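Side-chain contacts in probable membrane transporter protein MamO (PDB 5HMA), which promotes magnetite formation and activation of the protease MamE, and combines an inactive, transition-metal-binding protease-like domain with a possible transporter domain: residues A[124-129]-A[162-167]; A[38-43]-A[146-151]; A[87-92]-A[182-187]; A[25-28]-A[33-36]. All coordinates share one frame; numbering follows the deposited sequence.

The four contacts sample the two-barrel protease-like domain from its interior to its edges. Contact 4 is a backbone-bonded hairpin in the N-terminal barrel, and contact 1 is purely apolar packing between two strands of the C-terminal barrel. Contact 2 lies between the barrels, where the helix following the hairpin of contact 4 meets a loop of the C-terminal barrel, between strands 131-139 and 151-153; N163 of contact 1 is bonded to that loop through G149 and G150. These three are buried. Contact 3 is only partly buried: a methionine touches the C-terminal helix, followed closely by a nickel ligand. Its I183 reaches I35 of contact 4 and I162 of contact 1.

Contact 1: A[124-129]-A[162-167]; sequences APLAVG and INIAAT
L126 reaches across to I164 and A166 in the C-terminal barrel of the trypsin-like fold, joining strand 124-128 to strand 159-167, two strands that are not sheet neighbours. The link is made by side chains alone, and no hydrogen bond runs between the segments.

The apolar contact is forked. CG of L126 lies anti to the backbone N (chi1 176°), which extends the isopropyl group from its strand and lets each methyl find its own partner. L126 CD1 meets A166 CB at 3.8 Å, while L126 CD2 meets CG2, the short branch of I164, also at 3.8 Å. I164 and A166 lie two residues apart on their strand, with A165 between them pointing the other way, so one leucine spans both. V128 faces the same way but stands further back, its CG2 4.7 Å from I164 CD1.

Around this fork the packing is continued by F176, which touches both L126 and A166, and by L136, which touches L126. A bound peptide covers the same group of residues: L126, V128, I164 and A166 all pack on modified side-chain atoms of the peptide. The contact therefore lines part of a peptide-binding groove.

Polar interactions belong to the strand backbones and to the residues next to the fork. T167 forms backbone hydrogen bonds with the bound peptide, consistent with the backbone pairing by which trypsin-like proteases hold extended peptides. N163 OD1 is hydrogen-bonded to T177 OG1. On the apolar side, the two methyls bridged by the leucine fork, I164 CG2 and A166 CB, are 5.1 Å apart.

Contact 2: A[38-43]-A[146-151]; sequences LHSVSK and EQTGGP
T148 faces H39 and S40 across the cleft between the two barrels, where trypsin-like proteases keep their catalytic residues. By family comparison, H39 and D72 correspond to the histidine and aspartate of the catalytic triad, and T148 stands at the position of the nucleophile, ahead of the two glycines.

From CB, which points toward segment 38-43, the T148 side chain divides. Its OG1 branch, beside the backbone N (chi1 -72°), is hydrogen-bonded to A165 N, outside the contact. The other branch, CG2, lies anti to the backbone N and is the one that crosses the cleft. T148 CG2 stops 3.9 Å from H39 CE1, coming at the ring obliquely with NE2 nearly as close. T148 CG2 is also 3.9 Å from S40 OG.

The imidazole of H39 is held from behind by a hydrogen bond between its ND1 and D72 OD2, and S40 OG lies 3.6 Å above one face, displaced toward the rim. That hydroxyl is hydrogen-bonded to T37 OG1. On the far side, T148 sits in a type II turn from Q147 to G150, closed by G150 N to Q147 O at 3.0 Å.

The histidine-aspartate pair is thus retained, but a methyl rather than a hydroxyl is presented to the imidazole. No hydrogen bond joins H39 to T148, which fits the assignment of this domain as an inactive protease.

Contact 3: A[87-92]-A[182-187]; sequences FRMADV and VIVSHL. With NI (nickel (II) ion), chain C.
The methyl end of M89 presses against the helix carrying I183 and V184. Two successive turns, at chi2 (-54°) and chi3 (-67°), bring M89 CE to 3.5 Å from I183 CG2 and 3.9 Å from V184 CG2. Against I183 the methionine crosses at about a right angle; past V184 it runs antiparallel to the valine side chain. The sulphur behind the methyl packs on V28 of the N-terminal barrel.

In the two-barrel trypsin-like fold, this joins the loop between strands 73-78 and 100-106 to the C-terminal helix 180-185. The loop's own turn carries a salt bridge, R88 NH1 to D91 OD1 at 3.2 Å.

Next in the chain after S185, H186 is turned toward a nickel ion, which its NE2 binds at 2.2 Å. H71 and three waters also bind the metal, and the rings of the two histidines meet edge to face. At the other side of the H186 imidazole, ND1 gives a hydrogen bond to V182 O (2.9 Å, N-H...O 143°) that lies close to the ring plane and fixes the ring's rotation. V182 O also accepts from the backbone N of H186.

Contact 4: A[25-28]-A[33-36]; sequences GAIV and YVIT
A26 and I35 form a hydrogen-bonded pair at the middle of an antiparallel beta hairpin, strands 23-29 and 33-37. A26 N donates to I35 O and I35 N to A26 O, each at 2.9 Å. Toward the turn, V28 N reaches Y33 O at 2.8 Å. The intervening I27 and V34 are a non-hydrogen-bonded pair, and here CA-H...O contacts fill in: V34 CA to A26 O and I27 CA to Y33 O, both 3.3 Å.

Side chains add a second layer. The I35 CG1 branch meets V28 CG2 at 3.8 Å, the two chains running diagonally past each other, and Y33 CB lies 4.0 Å from the same V28 methyl before its ring leads away. V28 CG2 is placed between the backbone N and the carbonyl carbon, where it can touch both Y33 and I35. On the face bearing I27 and V34, the contact is looser, with I27 CG1 4.3 Å from V34 CG2. Near the other end, G25 has its CA close to I35 O, and T36 OG1 is hydrogen-bonded to S24 O.

Further out, the hairpin supplies two adjacent strands of the six-stranded N-terminal barrel: strand 9-13 flanks 23-29, and strand 73-78 pairs with 33-37. V10 packs on I27 and V34, whereas A26 and I35 turn to I162 of strand 159-167, from the C-terminal barrel. Helix 38-41 follows directly on strand 33-37.

Contact 1: A[124-129]-A[162-167]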
loop_
_atom_site.group_PDB
_atom_site.type_symbol
_atom_site.label_atom_id
_atom_site.label_comp_id
_atom_site.label_asym_id
_atom_site.label_seq_id
_atom_site.Cartn_x
_atom_site.Cartn_y
_atom_site.Cartn_z
ATOM N N ALA A 124 3.890 6.122 16.449
ATOM C CA ALA A 124 5.282 6.416 16.146
ATOM C C ALA A 124 5.377 7.473 15.055
ATOM O O ALA A 124 4.573 7.471 14.116
ATOM C CB ALA A 124 6.019 5.145 15.724
ATOM N N PRO A 125 6.353 8.385 15.185
ATOM C CA PRO A 125 6.653 9.399 14.164
ATOM C C PRO A 125 7.560 8.876 13.049
ATOM O O PRO A 125 8.322 7.934 13.271
ATOM C CB PRO A 125 7.363 10.496 14.963
ATOM C CG PRO A 125 8.049 9.757 16.053
ATOM C CD PRO A 125 7.155 8.581 16.407
ATOM N N LEU A 126 7.470 9.489 11.871
ATOM C CA LEU A 126 8.375 9.196 10.763
ATOM C C LEU A 126 8.521 10.412 9.866
ATOM O O LEU A 126 7.533 11.077 9.543
ATOM C CB LEU A 126 7.876 8.006 9.938
ATOM C CG LEU A 126 8.680 7.655 8.681
ATOM C CD1 LEU A 126 10.077 7.225 9.062
ATOM C CD2 LEU A 126 7.993 6.574 7.860
ATOM N N ALA A 127 9.754 10.705 9.464
ATOM C CA ALA A 127 9.997 11.787 8.525
ATOM C C ALA A 127 10.155 11.238 7.112
ATOM O O ALA A 127 11.025 10.412 6.848
ATOM C CB ALA A 127 11.229 12.590 8.934
ATOM N N VAL A 128 9.284 11.694 6.216
ATOM C CA VAL A 128 9.374 11.379 4.796
ATOM C C VAL A 128 9.654 12.678 4.057
ATOM O O VAL A 128 8.776 13.539 3.944
ATOM C CB VAL A 128 8.089 10.719 4.278
ATOM C CG1 VAL A 128 8.181 10.478 2.763
ATOM C CG2 VAL A 128 7.814 9.429 5.033
ATOM N N GLY A 129 10.877 12.826 3.560
ATOM C CA GLY A 129 11.306 14.106 3.032
ATOM C C GLY A 129 11.160 15.180 4.095
ATOM O O GLY A 129 11.686 15.037 5.197
ATOM N N ILE A 162 -1.490 1.061 5.378
ATOM C CA ILE A 162 -0.613 1.126 4.219
ATOM C C ILE A 162 0.830 1.255 4.705
ATOM O O ILE A 162 1.151 2.135 5.503
ATOM C CB ILE A 162 -0.990 2.304 3.300
ATOM C CG1 ILE A 162 -2.418 2.139 2.768
ATOM C CG2 ILE A 162 0.027 2.421 2.177
ATOM C CD1 ILE A 162 -2.591 0.944 1.836
ATOM N N ASN A 163 1.701 0.386 4.211
ATOM C CA ASN A 163 3.033 0.269 4.775
ATOM C C ASN A 163 4.051 1.220 4.166
ATOM O O ASN A 163 3.929 1.630 3.011
ATOM C CB ASN A 163 3.500 -1.174 4.634
ATOM C CG ASN A 163 2.656 -2.114 5.470
ATOM O OD1 ASN A 163 2.353 -1.813 6.633
ATOM N ND2 ASN A 163 2.247 -3.237 4.886
ATOM N N ILE A 164 5.035 1.583 4.985
ATOM C CA ILE A 164 6.177 2.395 4.586
ATOM C C ILE A 164 7.427 1.744 5.153
ATOM O O ILE A 164 7.566 1.630 6.378
ATOM C CB ILE A 164 6.071 3.836 5.091
ATOM C CG1 ILE A 164 4.774 4.501 4.601
ATOM C CG2 ILE A 164 7.328 4.632 4.689
ATOM C CD1 ILE A 164 4.592 5.942 5.103
ATOM N N ALA A 165 8.328 1.307 4.278
ATOM C CA ALA A 165 9.631 0.824 4.737
ATOM C C ALA A 165 10.554 2.001 4.967
ATOM O O ALA A 165 10.757 2.811 4.064
ATOM C CB ALA A 165 10.240 -0.135 3.732
ATOM N N ALA A 166 11.109 2.113 6.167
ATOM C CA ALA A 166 12.062 3.185 6.431
ATOM C C ALA A 166 13.407 2.595 6.807
ATOM O O ALA A 166 13.499 1.429 7.181
ATOM C CB ALA A 166 11.557 4.107 7.522
ATOM N N THR A 167 14.449 3.407 6.685
ATOM C CA THR A 167 15.808 3.016 7.032
ATOM C C THR A 167 16.154 3.533 8.421
ATOM O O THR A 167 15.917 4.698 8.710
ATOM C CB THR A 167 16.824 3.579 6.022
ATOM O OG1 THR A 167 16.588 3.010 4.731
ATOM C CG2 THR A 167 18.229 3.247 6.440
#

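Contact 2: A[38-43]-A[146-151]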
loop_
_atom_site.group_PDB
_atom_site.type_symbol
_atom_site.label_atom_id
_atom_site.label_comp_id
_atom_site.label_asym_id
_atom_site.label_seq_id
_atom_site.Cartn_x
_atom_site.Cartn_y
_atom_site.Cartn_z
ATOM N N LEU A 38 2.654 8.251 -1.400
ATOM C CA LEU A 38 2.794 9.433 -2.254
ATOM C C LEU A 38 4.219 9.595 -2.816
ATOM O O LEU A 38 4.387 9.812 -4.016
ATOM C CB LEU A 38 2.380 10.694 -1.482
ATOM C CG LEU A 38 2.475 12.015 -2.250
ATOM C CD1 LEU A 38 1.715 11.930 -3.560
ATOM C CD2 LEU A 38 1.956 13.185 -1.417
ATOM N N HIS A 39 5.242 9.471 -1.969
ATOM C CA HIS A 39 6.626 9.638 -2.434
ATOM C C HIS A 39 7.009 8.619 -3.516
ATOM O O HIS A 39 7.958 8.832 -4.259
ATOM C CB HIS A 39 7.616 9.542 -1.263
ATOM C CG HIS A 39 7.846 8.145 -0.762
ATOM N ND1 HIS A 39 7.132 7.599 0.285
ATOM C CD2 HIS A 39 8.723 7.191 -1.155
ATOM C CE1 HIS A 39 7.555 6.367 0.509
ATOM N NE2 HIS A 39 8.524 6.097 -0.349
ATOM N N SER A 40 6.266 7.523 -3.618
ATOM C CA SER A 40 6.574 6.499 -4.611
ATOM C C SER A 40 6.125 6.889 -6.021
ATOM O O SER A 40 6.652 6.376 -7.008
ATOM C CB SER A 40 5.922 5.162 -4.226
ATOM O OG SER A 40 6.367 4.730 -2.962
ATOM N N VAL A 41 5.146 7.782 -6.126
ATOM C CA VAL A 41 4.571 8.076 -7.435
ATOM C C VAL A 41 4.706 9.541 -7.835
ATOM O O VAL A 41 4.594 9.864 -9.015
ATOM C CB VAL A 41 3.091 7.666 -7.487
ATOM C CG1 VAL A 41 2.961 6.173 -7.316
ATOM C CG2 VAL A 41 2.287 8.416 -6.421
ATOM N N SER A 42 4.954 10.418 -6.867
ATOM C CA SER A 42 4.849 11.858 -7.110
ATOM C C SER A 42 5.833 12.391 -8.156
ATOM O O SER A 42 5.651 13.489 -8.684
ATOM C CB SER A 42 5.042 12.622 -5.806
ATOM O OG SER A 42 6.332 12.374 -5.282
ATOM N N LYS A 43 6.875 11.624 -8.458
ATOM C CA LYS A 43 7.870 12.102 -9.411
ATOM C C LYS A 43 7.903 11.248 -10.680
ATOM O O LYS A 43 8.746 11.462 -11.556
ATOM C CB LYS A 43 9.248 12.158 -8.745
ATOM C CG LYS A 43 9.285 13.129 -7.556
ATOM C CD LYS A 43 10.682 13.277 -6.963
ATOM C CE LYS A 43 10.761 14.458 -5.989
ATOM N NZ LYS A 43 9.774 14.360 -4.866
ATOM N N GLU A 146 10.261 -3.015 -1.194
ATOM C CA GLU A 146 9.229 -3.355 -2.171
ATOM C C GLU A 146 7.836 -3.446 -1.566
ATOM O O GLU A 146 6.840 -3.402 -2.287
ATOM C CB GLU A 146 9.586 -4.665 -2.866
ATOM C CG GLU A 146 10.992 -4.628 -3.428
ATOM C CD GLU A 146 11.266 -5.754 -4.388
ATOM O OE1 GLU A 146 11.203 -5.511 -5.622
ATOM O OE2 GLU A 146 11.546 -6.875 -3.901
ATOM N N GLN A 147 7.757 -3.556 -0.244
ATOM C CA GLN A 147 6.457 -3.643 0.432
ATOM C C GLN A 147 5.852 -2.267 0.631
ATOM O O GLN A 147 4.686 -2.130 1.004
ATOM C CB GLN A 147 6.590 -4.341 1.788
ATOM C CG GLN A 147 6.861 -5.826 1.713
ATOM C CD GLN A 147 7.242 -6.386 3.065
ATOM O OE1 GLN A 147 8.232 -5.955 3.659
ATOM N NE2 GLN A 147 6.452 -7.338 3.573
ATOM N N THR A 148 6.657 -1.240 0.397
ATOM C CA THR A 148 6.199 0.128 0.603
ATOM C C THR A 148 4.986 0.402 -0.272
ATOM O O THR A 148 4.985 0.057 -1.453
ATOM C CB THR A 148 7.334 1.125 0.309
ATOM O OG1 THR A 148 8.304 1.039 1.360
ATOM C CG2 THR A 148 6.814 2.534 0.216
ATOM N N GLY A 149 3.941 0.989 0.315
ATOM C CA GLY A 149 2.731 1.295 -0.431
ATOM C C GLY A 149 1.712 0.158 -0.434
ATOM O O GLY A 149 0.546 0.363 -0.776
ATOM N N GLY A 150 2.145 -1.045 -0.058
ATOM C CA GLY A 150 1.238 -2.180 0.047
ATOM C C GLY A 150 0.443 -2.232 1.354
ATOM O O GLY A 150 0.706 -1.472 2.298
ATOM N N PRO A 151 -0.543 -3.133 1.421
ATOM C CA PRO A 151 -1.419 -3.188 2.594
ATOM C C PRO A 151 -0.869 -3.987 3.782
ATOM O O PRO A 151 -0.191 -5.006 3.601
ATOM C CB PRO A 151 -2.680 -3.870 2.041
ATOM C CG PRO A 151 -2.137 -4.815 1.014
ATOM C CD PRO A 151 -1.021 -4.016 0.338
#

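Contact 3: A[87-92]-A[182-187]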
loop_
_atom_site.group_PDB
_atom_site.type_symbol
_atom_site.label_atom_id
_atom_site.label_comp_id
_atom_site.label_asym_id
_atom_site.label_seq_id
_atom_site.Cartn_x
_atom_site.Cartn_y
_atom_site.Cartn_z
ATOM N N PHE A 87 -10.114 -4.458 -1.387
ATOM C CA PHE A 87 -10.412 -4.311 0.033
ATOM C C PHE A 87 -11.713 -3.538 0.241
ATOM O O PHE A 87 -11.930 -2.494 -0.377
ATOM C CB PHE A 87 -9.253 -3.602 0.745
ATOM C CG PHE A 87 -8.024 -4.453 0.861
ATOM C CD1 PHE A 87 -7.971 -5.490 1.797
ATOM C CD2 PHE A 87 -6.927 -4.234 0.033
ATOM C CE1 PHE A 87 -6.840 -6.298 1.913
ATOM C CE2 PHE A 87 -5.777 -5.039 0.137
ATOM C CZ PHE A 87 -5.739 -6.076 1.080
ATOM N N ARG A 88 -12.579 -4.045 1.108
ATOM C CA ARG A 88 -13.791 -3.305 1.461
ATOM C C ARG A 88 -13.488 -2.271 2.534
ATOM O O ARG A 88 -13.101 -2.629 3.656
ATOM C CB ARG A 88 -14.884 -4.245 1.964
ATOM C CG ARG A 88 -15.259 -5.378 1.031
ATOM C CD ARG A 88 -16.455 -6.126 1.610
ATOM N NE ARG A 88 -17.580 -5.223 1.853
ATOM C CZ ARG A 88 -18.416 -5.313 2.885
ATOM N NH1 ARG A 88 -18.260 -6.271 3.791
ATOM N NH2 ARG A 88 -19.409 -4.439 3.014
ATOM N N MET A 89 -13.673 -0.994 2.211
ATOM C CA MET A 89 -13.359 0.080 3.157
ATOM C C MET A 89 -14.239 0.045 4.410
ATOM O O MET A 89 -13.825 0.496 5.477
ATOM C CB MET A 89 -13.471 1.444 2.474
ATOM C CG MET A 89 -12.422 1.656 1.386
ATOM S SD MET A 89 -10.735 1.376 1.972
ATOM C CE MET A 89 -10.581 2.748 3.116
ATOM N N ALA A 90 -15.443 -0.498 4.284
ATOM C CA ALA A 90 -16.310 -0.684 5.440
ATOM C C ALA A 90 -15.712 -1.680 6.443
ATOM O O ALA A 90 -16.046 -1.641 7.625
ATOM C CB ALA A 90 -17.688 -1.148 4.995
ATOM N N ASP A 91 -14.826 -2.559 5.976
ATOM C CA ASP A 91 -14.254 -3.615 6.822
ATOM C C ASP A 91 -12.933 -3.213 7.468
ATOM O O ASP A 91 -12.304 -4.017 8.158
ATOM C CB ASP A 91 -14.027 -4.902 6.022
ATOM C CG ASP A 91 -15.317 -5.596 5.644
ATOM O OD1 ASP A 91 -16.397 -5.157 6.097
ATOM O OD2 ASP A 91 -15.242 -6.594 4.896
ATOM N N VAL A 92 -12.507 -1.980 7.225
ATOM C CA VAL A 92 -11.267 -1.459 7.797
ATOM C C VAL A 92 -11.275 -1.598 9.321
ATOM O O VAL A 92 -12.293 -1.308 9.965
ATOM C CB VAL A 92 -11.073 -0.005 7.356
ATOM C CG1 VAL A 92 -10.306 0.780 8.389
ATOM C CG2 VAL A 92 -10.401 0.035 5.973
ATOM N N VAL A 182 -7.069 6.725 8.369
ATOM C CA VAL A 182 -6.574 7.933 7.726
ATOM C C VAL A 182 -7.128 8.021 6.305
ATOM O O VAL A 182 -7.509 9.096 5.839
ATOM C CB VAL A 182 -5.031 7.964 7.748
ATOM C CG1 VAL A 182 -4.482 8.898 6.681
ATOM C CG2 VAL A 182 -4.529 8.348 9.146
ATOM N N ILE A 183 -7.199 6.880 5.626
ATOM C CA ILE A 183 -7.773 6.826 4.288
ATOM C C ILE A 183 -9.223 7.289 4.284
ATOM O O ILE A 183 -9.608 8.158 3.502
ATOM C CB ILE A 183 -7.681 5.412 3.703
ATOM C CG1 ILE A 183 -6.226 4.948 3.631
ATOM C CG2 ILE A 183 -8.329 5.360 2.325
ATOM C CD1 ILE A 183 -6.088 3.487 3.214
ATOM N N VAL A 184 -10.027 6.693 5.157
ATOM C CA VAL A 184 -11.446 7.006 5.237
ATOM C C VAL A 184 -11.704 8.499 5.427
ATOM O O VAL A 184 -12.498 9.102 4.697
ATOM C CB VAL A 184 -12.104 6.217 6.372
ATOM C CG1 VAL A 184 -13.594 6.547 6.452
ATOM C CG2 VAL A 184 -11.860 4.721 6.187
ATOM N N SER A 185 -11.027 9.088 6.408
ATOM C CA SER A 185 -11.307 10.464 6.818
ATOM C C SER A 185 -10.754 11.500 5.843
ATOM O O SER A 185 -11.318 12.584 5.700
ATOM C CB SER A 185 -10.747 10.718 8.216
ATOM O OG SER A 185 -9.372 10.398 8.261
ATOM N N HIS A 186 -9.655 11.169 5.170
ATOM C CA HIS A 186 -9.047 12.108 4.230
ATOM C C HIS A 186 -9.580 11.889 2.809
ATOM O O HIS A 186 -9.107 12.510 1.857
ATOM C CB HIS A 186 -7.512 11.997 4.261
ATOM C CG HIS A 186 -6.888 12.535 5.518
ATOM N ND1 HIS A 186 -6.826 11.811 6.690
ATOM C CD2 HIS A 186 -6.306 13.731 5.787
ATOM C CE1 HIS A 186 -6.236 12.535 7.626
ATOM N NE2 HIS A 186 -5.910 13.702 7.103
ATOM N N LEU A 187 -10.582 11.026 2.669
ATOM C CA LEU A 187 -11.157 10.754 1.356
ATOM C C LEU A 187 -12.670 10.865 1.325
ATOM O O LEU A 187 -13.320 10.372 0.403
ATOM C CB LEU A 187 -10.757 9.367 0.883
ATOM C CG LEU A 187 -9.314 9.297 0.403
ATOM C CD1 LEU A 187 -9.031 7.920 -0.152
ATOM C CD2 LEU A 187 -9.060 10.379 -0.642
HETATM NI NI NI C . -4.392 14.121 8.586
HETATM O O HOH W 1 -3.453 15.389 7.055
HETATM O O HOH W 2 -5.315 12.799 10.095
HETATM O O HOH W 3 -2.708 14.656 9.945
#

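Contact 4: A[25-28]-A[33-36]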
loop_
_atom_site.group_PDB
_atom_site.type_symbol
_atom_site.label_atom_id
_atom_site.label_comp_id
_atom_site.label_asym_id
_atom_site.label_seq_id
_atom_site.Cartn_x
_atom_site.Cartn_y
_atom_site.Cartn_z
ATOM N N GLY A 25 0.828 -1.375 -3.756
ATOM C CA GLY A 25 -0.391 -0.593 -3.622
ATOM C C GLY A 25 -1.546 -1.519 -3.281
ATOM O O GLY A 25 -1.413 -2.745 -3.415
ATOM N N ALA A 26 -2.667 -0.940 -2.842
ATOM C CA ALA A 26 -3.839 -1.706 -2.401
ATOM C C ALA A 26 -5.069 -1.266 -3.190
ATOM O O ALA A 26 -5.365 -0.075 -3.245
ATOM C CB ALA A 26 -4.079 -1.517 -0.882
ATOM N N ILE A 27 -5.780 -2.214 -3.803
ATOM C CA ILE A 27 -7.014 -1.871 -4.506
ATOM C C ILE A 27 -8.122 -1.684 -3.487
ATOM O O ILE A 27 -8.399 -2.593 -2.700
ATOM C CB ILE A 27 -7.427 -2.938 -5.538
ATOM C CG1 ILE A 27 -6.259 -3.325 -6.450
ATOM C CG2 ILE A 27 -8.594 -2.420 -6.396
ATOM C CD1 ILE A 27 -6.694 -4.249 -7.586
ATOM N N VAL A 28 -8.777 -0.524 -3.502
ATOM C CA VAL A 28 -9.778 -0.262 -2.479
ATOM C C VAL A 28 -11.147 0.054 -3.078
ATOM O O VAL A 28 -12.096 0.381 -2.356
ATOM C CB VAL A 28 -9.296 0.860 -1.539
ATOM C CG1 VAL A 28 -8.041 0.386 -0.780
ATOM C CG2 VAL A 28 -8.996 2.126 -2.336
ATOM N N TYR A 33 -9.844 1.929 -7.904
ATOM C CA TYR A 33 -9.163 2.835 -6.980
ATOM C C TYR A 33 -8.039 2.105 -6.259
ATOM O O TYR A 33 -8.208 0.970 -5.799
ATOM C CB TYR A 33 -10.143 3.443 -5.987
ATOM C CG TYR A 33 -11.036 4.459 -6.650
ATOM C CD1 TYR A 33 -10.599 5.760 -6.856
ATOM C CD2 TYR A 33 -12.302 4.105 -7.106
ATOM C CE1 TYR A 33 -11.402 6.688 -7.487
ATOM C CE2 TYR A 33 -13.119 5.027 -7.736
ATOM C CZ TYR A 33 -12.662 6.317 -7.927
ATOM O OH TYR A 33 -13.472 7.233 -8.555
ATOM N N VAL A 34 -6.887 2.767 -6.177
ATOM C CA VAL A 34 -5.692 2.190 -5.577
ATOM C C VAL A 34 -5.108 3.187 -4.596
ATOM O O VAL A 34 -4.930 4.368 -4.938
ATOM C CB VAL A 34 -4.636 1.825 -6.648
ATOM C CG1 VAL A 34 -3.298 1.441 -5.990
ATOM C CG2 VAL A 34 -5.147 0.721 -7.565
ATOM N N ILE A 35 -4.806 2.720 -3.388
ATOM C CA ILE A 35 -4.046 3.513 -2.427
ATOM C C ILE A 35 -2.582 3.094 -2.480
ATOM O O ILE A 35 -2.271 1.901 -2.505
ATOM C CB ILE A 35 -4.582 3.364 -1.003
ATOM C CG1 ILE A 35 -5.969 3.995 -0.883
ATOM C CG2 ILE A 35 -3.635 4.040 -0.021
ATOM C CD1 ILE A 35 -5.922 5.502 -0.852
ATOM N N THR A 36 -1.680 4.069 -2.498
ATOM C CA THR A 36 -0.261 3.765 -2.475
ATOM C C THR A 36 0.453 4.910 -1.752
ATOM O O THR A 36 -0.206 5.854 -1.308
ATOM C CB THR A 36 0.291 3.549 -3.911
ATOM O OG1 THR A 36 1.627 3.034 -3.838
ATOM C CG2 THR A 36 0.278 4.858 -4.707
#